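Local coordinates for protein putative S41 protease (PDB 3K50) that is a putative S41 family serine protease of Bacteroides fragilis that probably cleaves peptide bonds, with its specific role unknown, at residues 74-79 / 128-133; 100-105 / 169-174. All coordinates share one frame; numbering follows the deposited sequence.

Interaction 1: residues 74-79 / 128-133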
loop_
_atom_site.group_PDB
_atom_site.type_symbol
_atom_site.label_atom_id
_atom_site.label_comp_id
_atom_site.label_asym_id
_atom_site.label_seq_id
_atom_site.Cartn_x
_atom_site.Cartn_y
_atom_site.Cartn_z
ATOM N N TYR A 74 -5.094 -2.216 -17.815
ATOM C CA TYR A 74 -4.952 -0.912 -18.494
ATOM C C TYR A 74 -4.021 0.055 -17.723
ATOM O O TYR A 74 -3.527 1.032 -18.279
ATOM C CB TYR A 74 -6.321 -0.285 -18.684
ATOM C CG TYR A 74 -7.193 -0.921 -19.770
ATOM C CD1 TYR A 74 -6.803 -0.914 -21.119
ATOM C CD2 TYR A 74 -8.423 -1.442 -19.455
ATOM C CE1 TYR A 74 -7.624 -1.489 -22.127
ATOM C CE2 TYR A 74 -9.270 -1.968 -20.432
ATOM C CZ TYR A 74 -8.870 -1.991 -21.753
ATOM O OH TYR A 74 -9.724 -2.515 -22.658
ATOM N N GLY A 75 -3.806 -0.228 -16.447
ATOM C CA GLY A 75 -2.893 0.520 -15.616
ATOM C C GLY A 75 -3.550 1.602 -14.780
ATOM O O GLY A 75 -2.866 2.561 -14.397
ATOM N N PHE A 76 -4.857 1.513 -14.495
ATOM C CA PHE A 76 -5.461 2.506 -13.584
ATOM C C PHE A 76 -6.397 1.896 -12.559
ATOM O O PHE A 76 -6.992 0.860 -12.799
ATOM C CB PHE A 76 -6.193 3.597 -14.340
ATOM C CG PHE A 76 -7.488 3.122 -15.027
ATOM C CD1 PHE A 76 -7.448 2.524 -16.260
ATOM C CD2 PHE A 76 -8.729 3.302 -14.408
ATOM C CE1 PHE A 76 -8.610 2.099 -16.882
ATOM C CE2 PHE A 76 -9.878 2.851 -15.004
ATOM C CZ PHE A 76 -9.818 2.265 -16.252
ATOM N N ASP A 77 -6.495 2.541 -11.405
ATOM C CA ASP A 77 -7.475 2.170 -10.385
ATOM C C ASP A 77 -8.553 3.210 -10.371
ATOM O O ASP A 77 -8.314 4.365 -10.724
ATOM C CB ASP A 77 -6.862 2.092 -8.983
ATOM C CG ASP A 77 -5.920 0.929 -8.820
ATOM O OD1 ASP A 77 -6.075 -0.047 -9.602
ATOM O OD2 ASP A 77 -5.012 1.005 -7.932
ATOM N N TYR A 78 -9.737 2.826 -9.902
ATOM C CA TYR A 78 -10.872 3.711 -9.922
ATOM C C TYR A 78 -11.918 3.441 -8.841
ATOM O O TYR A 78 -11.845 2.458 -8.161
ATOM C CB TYR A 78 -11.584 3.539 -11.262
ATOM C CG TYR A 78 -12.202 2.165 -11.390
ATOM C CD1 TYR A 78 -11.450 1.095 -11.858
ATOM C CD2 TYR A 78 -13.513 1.922 -11.006
ATOM C CE1 TYR A 78 -11.971 -0.157 -11.963
ATOM C CE2 TYR A 78 -14.046 0.654 -11.083
ATOM C CZ TYR A 78 -13.266 -0.385 -11.577
ATOM O OH TYR A 78 -13.765 -1.659 -11.679
ATOM N N THR A 79 -12.922 4.306 -8.773
ATOM C CA THR A 79 -14.082 4.142 -7.906
ATOM C C THR A 79 -15.261 4.587 -8.691
ATOM O O THR A 79 -15.206 5.648 -9.317
ATOM C CB THR A 79 -14.079 5.085 -6.715
ATOM O OG1 THR A 79 -12.858 4.945 -5.992
ATOM C CG2 THR A 79 -15.301 4.792 -5.791
ATOM N N SER A 128 -16.047 -4.770 -15.374
ATOM C CA SER A 128 -14.801 -5.525 -15.497
ATOM C C SER A 128 -14.118 -5.138 -16.818
ATOM O O SER A 128 -12.915 -5.353 -16.976
ATOM C CB SER A 128 -15.027 -7.059 -15.330
ATOM O OG SER A 128 -15.652 -7.658 -16.468
ATOM N N GLU A 129 -14.848 -4.512 -17.744
ATOM C CA GLU A 129 -14.195 -4.010 -18.971
ATOM C C GLU A 129 -13.256 -2.833 -18.670
ATOM O O GLU A 129 -12.483 -2.429 -19.526
ATOM C CB GLU A 129 -15.187 -3.591 -20.046
ATOM C CG GLU A 129 -16.110 -4.721 -20.495
ATOM C CD GLU A 129 -17.023 -4.319 -21.630
ATOM O OE1 GLU A 129 -16.937 -3.161 -22.118
ATOM O OE2 GLU A 129 -17.831 -5.173 -22.040
ATOM N N LEU A 130 -13.373 -2.248 -17.488
ATOM C CA LEU A 130 -12.423 -1.191 -17.048
ATOM C C LEU A 130 -11.041 -1.729 -16.662
ATOM O O LEU A 130 -10.082 -0.964 -16.592
ATOM C CB LEU A 130 -12.991 -0.436 -15.837
ATOM C CG LEU A 130 -14.196 0.434 -16.220
ATOM C CD1 LEU A 130 -15.033 0.881 -15.027
ATOM C CD2 LEU A 130 -13.726 1.637 -17.083
ATOM N N LEU A 131 -10.953 -3.033 -16.394
ATOM C CA LEU A 131 -9.734 -3.654 -15.912
ATOM C C LEU A 131 -8.792 -4.073 -17.030
ATOM O O LEU A 131 -7.584 -3.893 -16.926
ATOM C CB LEU A 131 -10.102 -4.855 -15.064
ATOM C CG LEU A 131 -10.777 -4.616 -13.718
ATOM C CD1 LEU A 131 -11.124 -5.979 -13.115
ATOM C CD2 LEU A 131 -9.860 -3.877 -12.775
ATOM N N GLN A 132 -9.336 -4.600 -18.108
ATOM C CA GLN A 132 -8.527 -5.075 -19.231
ATOM C C GLN A 132 -9.363 -5.246 -20.466
ATOM O O GLN A 132 -10.582 -5.259 -20.375
ATOM C CB GLN A 132 -7.932 -6.423 -18.870
ATOM C CG GLN A 132 -8.961 -7.325 -18.228
ATOM C CD GLN A 132 -8.579 -8.765 -18.303
ATOM O OE1 GLN A 132 -7.473 -9.153 -17.903
ATOM N NE2 GLN A 132 -9.491 -9.584 -18.838
ATOM N N GLY A 133 -8.706 -5.387 -21.614
ATOM C CA GLY A 133 -9.399 -5.574 -22.867
ATOM C C GLY A 133 -8.636 -4.985 -24.027
ATOM O O GLY A 133 -7.435 -4.728 -23.931
HETATM O O HOH W 1 -7.150 -0.873 -15.133
#

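Interaction 2: residues 100-105 / 169-174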
loop_
_atom_site.group_PDB
_atom_site.type_symbol
_atom_site.label_atom_id
_atom_site.label_comp_id
_atom_site.label_asym_id
_atom_site.label_seq_id
_atom_site.Cartn_x
_atom_site.Cartn_y
_atom_site.Cartn_z
ATOM N N GLY A 100 3.824 4.462 -17.621
ATOM C CA GLY A 100 4.093 3.665 -18.778
ATOM C C GLY A 100 2.984 2.736 -19.221
ATOM O O GLY A 100 3.212 1.940 -20.120
ATOM N N SER A 101 1.790 2.873 -18.671
ATOM C CA SER A 101 0.650 2.032 -18.991
ATOM C C SER A 101 -0.190 2.572 -20.143
ATOM O O SER A 101 -0.007 3.695 -20.563
ATOM C CB SER A 101 -0.260 1.961 -17.757
ATOM O OG SER A 101 -0.776 3.238 -17.367
ATOM N N PRO A 102 -1.097 1.742 -20.683
ATOM C CA PRO A 102 -2.111 2.218 -21.600
ATOM C C PRO A 102 -2.873 3.454 -21.076
ATOM O O PRO A 102 -3.141 4.364 -21.854
ATOM C CB PRO A 102 -3.083 1.018 -21.685
ATOM C CG PRO A 102 -2.250 -0.152 -21.495
ATOM C CD PRO A 102 -1.167 0.279 -20.513
ATOM N N ALA A 103 -3.201 3.488 -19.785
ATOM C CA ALA A 103 -3.924 4.624 -19.181
ATOM C C ALA A 103 -3.126 5.938 -19.331
ATOM O O ALA A 103 -3.633 6.999 -19.765
ATOM C CB ALA A 103 -4.230 4.327 -17.655
ATOM N N GLU A 104 -1.847 5.847 -19.017
ATOM C CA GLU A 104 -0.956 6.991 -19.094
ATOM C C GLU A 104 -0.757 7.465 -20.545
ATOM O O GLU A 104 -0.740 8.673 -20.810
ATOM C CB GLU A 104 0.389 6.688 -18.478
ATOM C CG GLU A 104 1.202 7.960 -18.326
ATOM C CD GLU A 104 2.464 7.740 -17.559
ATOM O OE1 GLU A 104 3.377 7.127 -18.146
ATOM O OE2 GLU A 104 2.534 8.197 -16.387
ATOM N N GLU A 105 -0.671 6.511 -21.468
ATOM C CA GLU A 105 -0.554 6.824 -22.883
ATOM C C GLU A 105 -1.836 7.478 -23.374
ATOM O O GLU A 105 -1.784 8.303 -24.301
ATOM C CB GLU A 105 -0.242 5.551 -23.691
ATOM C CG GLU A 105 1.138 4.958 -23.309
ATOM C CD GLU A 105 1.361 3.518 -23.733
ATOM O OE1 GLU A 105 0.462 2.886 -24.363
ATOM O OE2 GLU A 105 2.473 3.021 -23.398
ATOM N N ARG A 169 -2.179 -4.692 -21.071
ATOM C CA ARG A 169 -0.981 -5.523 -21.180
ATOM C C ARG A 169 -0.460 -5.765 -19.801
ATOM O O ARG A 169 -0.977 -5.187 -18.885
ATOM C CB ARG A 169 0.064 -4.915 -22.112
ATOM C CG ARG A 169 0.575 -3.598 -21.735
ATOM C CD ARG A 169 1.325 -3.018 -22.917
ATOM N NE ARG A 169 1.893 -1.769 -22.456
ATOM C CZ ARG A 169 1.591 -0.545 -22.876
ATOM N NH1 ARG A 169 0.756 -0.274 -23.888
ATOM N NH2 ARG A 169 2.213 0.434 -22.282
ATOM N N SER A 170 0.468 -6.715 -19.654
ATOM C CA SER A 170 1.006 -7.082 -18.348
ATOM C C SER A 170 1.941 -5.960 -17.894
ATOM O O SER A 170 2.903 -5.655 -18.597
ATOM C CB SER A 170 1.760 -8.422 -18.444
ATOM O OG SER A 170 2.268 -8.781 -17.159
ATOM N N LEU A 171 1.672 -5.354 -16.741
ATOM C CA LEU A 171 2.444 -4.182 -16.273
ATOM C C LEU A 171 3.171 -4.403 -14.959
ATOM O O LEU A 171 2.750 -5.187 -14.104
ATOM C CB LEU A 171 1.507 -2.993 -16.039
ATOM C CG LEU A 171 0.650 -2.543 -17.223
ATOM C CD1 LEU A 171 -0.444 -1.593 -16.738
ATOM C CD2 LEU A 171 1.484 -1.952 -18.359
ATOM N N VAL A 172 4.252 -3.670 -14.794
ATOM C CA VAL A 172 4.999 -3.699 -13.569
ATOM C C VAL A 172 4.975 -2.281 -13.011
ATOM O O VAL A 172 5.404 -1.334 -13.685
ATOM C CB VAL A 172 6.419 -4.145 -13.804
ATOM C CG1 VAL A 172 7.290 -3.822 -12.561
ATOM C CG2 VAL A 172 6.417 -5.629 -14.092
ATOM N N ASP A 173 4.434 -2.131 -11.816
ATOM C CA ASP A 173 4.318 -0.815 -11.192
ATOM C C ASP A 173 5.459 -0.595 -10.190
ATOM O O ASP A 173 5.665 -1.405 -9.297
ATOM C CB ASP A 173 2.955 -0.653 -10.489
ATOM C CG ASP A 173 2.721 0.783 -9.986
ATOM O OD1 ASP A 173 3.149 1.713 -10.682
ATOM O OD2 ASP A 173 2.139 1.002 -8.908
ATOM N N LYS A 174 6.171 0.513 -10.337
ATOM C CA LYS A 174 7.318 0.875 -9.475
ATOM C C LYS A 174 6.901 1.544 -8.134
ATOM O O LYS A 174 6.035 2.414 -8.097
ATOM C CB LYS A 174 8.277 1.756 -10.289
ATOM C CG LYS A 174 8.939 0.935 -11.449
ATOM C CD LYS A 174 9.933 1.743 -12.342
#

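Interaction 1: residues 74-79 / 128-133
Tyr74 N donates a single backbone hydrogen bond to Leu131 O (3.1 Å, N-H...O angle 141°), and it joins the turn leading into edge strand 76-82 to the chain just beyond the 3-10 segment 128-130. Tyr74-Gly75-Phe76, at the start of that edge strand, is reminiscent of the glycine-containing carboxylate-binding loop of PDZ domains, and the 3-10 segment probably lies where the helix lining the peptide groove would be. Leu130 packs between two aromatic rings, one branch to each. CD2 meets the tip of Phe76, 4.0 Å from CZ, while CD1 sits over a face of the Tyr78 ring, off toward the rim, in a CH-pi contact 4.2 Å from the ring centroid. In Phe76, CG stands between backbone N and carbonyl carbon (chi1 70°), which aims the CB-CG bond from the strand toward Leu130. Leu131 CD2 adds a looser touch at the edge of the Tyr78 ring, whose hydroxyl is hydrogen-bonded to Glu127. The carbonyl of Leu130 is busy too: its O lies 3.3 Å from Phe76 CZ and accepts from water 1 at 3.3 Å. That water also donates to Phe76 O (2.9 Å), so it bridges strand and 3-10 segment, and it lies over one face of the Phe76 ring. Tyr74 buries more surface here than Leu130 does, its ring meeting backbone atoms from Glu129 to Gly133. It turns an edge to the carbonyl oxygens of Glu129 and Leu130, with CD2 3.3 Å from Leu130 O. Its hydroxyl bonds to Ser134 O, and on the way there Tyr74 OH passes tightly by the side-chain-less Gly133, 3.0 Å from its carbonyl carbon.

Interaction 2: residues 100-105 / 169-174
A capped helix start in the PDZ-like domain, at residues 102-105, is gripped by Arg169 through Glu105 and Pro102. Ser101 is the N-cap: its OG accepts from Glu104 N (3.3 Å) and is also hydrogen-bonded to Val98 O. Glu104 OE1 accepts from Gly100 N (2.8 Å), which meets it from above the carboxylate plane. Across the contact, the Arg169 chain is extended from CG to NE (chi2 -166°), which carries the guanidinium over to Glu105 and Pro102. Arg169 and Glu105 reach toward each other tip to tip in a two-pronged, end-on salt bridge. Arg169 NH1 meets Glu105 OE1 on its syn side at 3.2 Å, in a nearly straight bond; Arg169 NH2 meets Glu105 OE2 at 2.8 Å from above the carboxylate plane. The planes of the two flat groups are 32° apart. Pro102 CD lies over the centre of one guanidinium face, 3.7 Å from Arg169 CZ, giving the charged group an apolar bed. Beside it, Leu171 spreads its two methyls over the same turn: CD1 touches Ser101 CB (3.7 Å) and CD2 faces Pro102 CD (4.1 Å). Helix 102-105 rests through Ala103 and Glu104 on strand 90-97, whereas segment 169-174, whose Val172 and Lys174 side chains touch Tyr208 of helix 207-221, follows strand 154-165 and leads on to strand 176-184.

From the N terminus the chain passes 74-79, then 100-105, then 128-133, then 169-174, so the two contacts cross: each closes a loop that holds one segment of the other. Interaction 1 closes the loop through strands 90-97 and 113-117; interaction 2 closes the one through strands 113-117, 136-146 and 154-165. Their centres lie 11 Å apart, and they touch directly: Tyr74 O is 2.9 Å from Ala103 N, a probable hydrogen bond, and Gly75 CA packs against Leu171 CD1. Interaction 1 thus joins the start of edge strand 76-82 to the connection between strands 113-117 and 136-146, while interaction 2 ties the short helix to the connection running on to the mixed sheet.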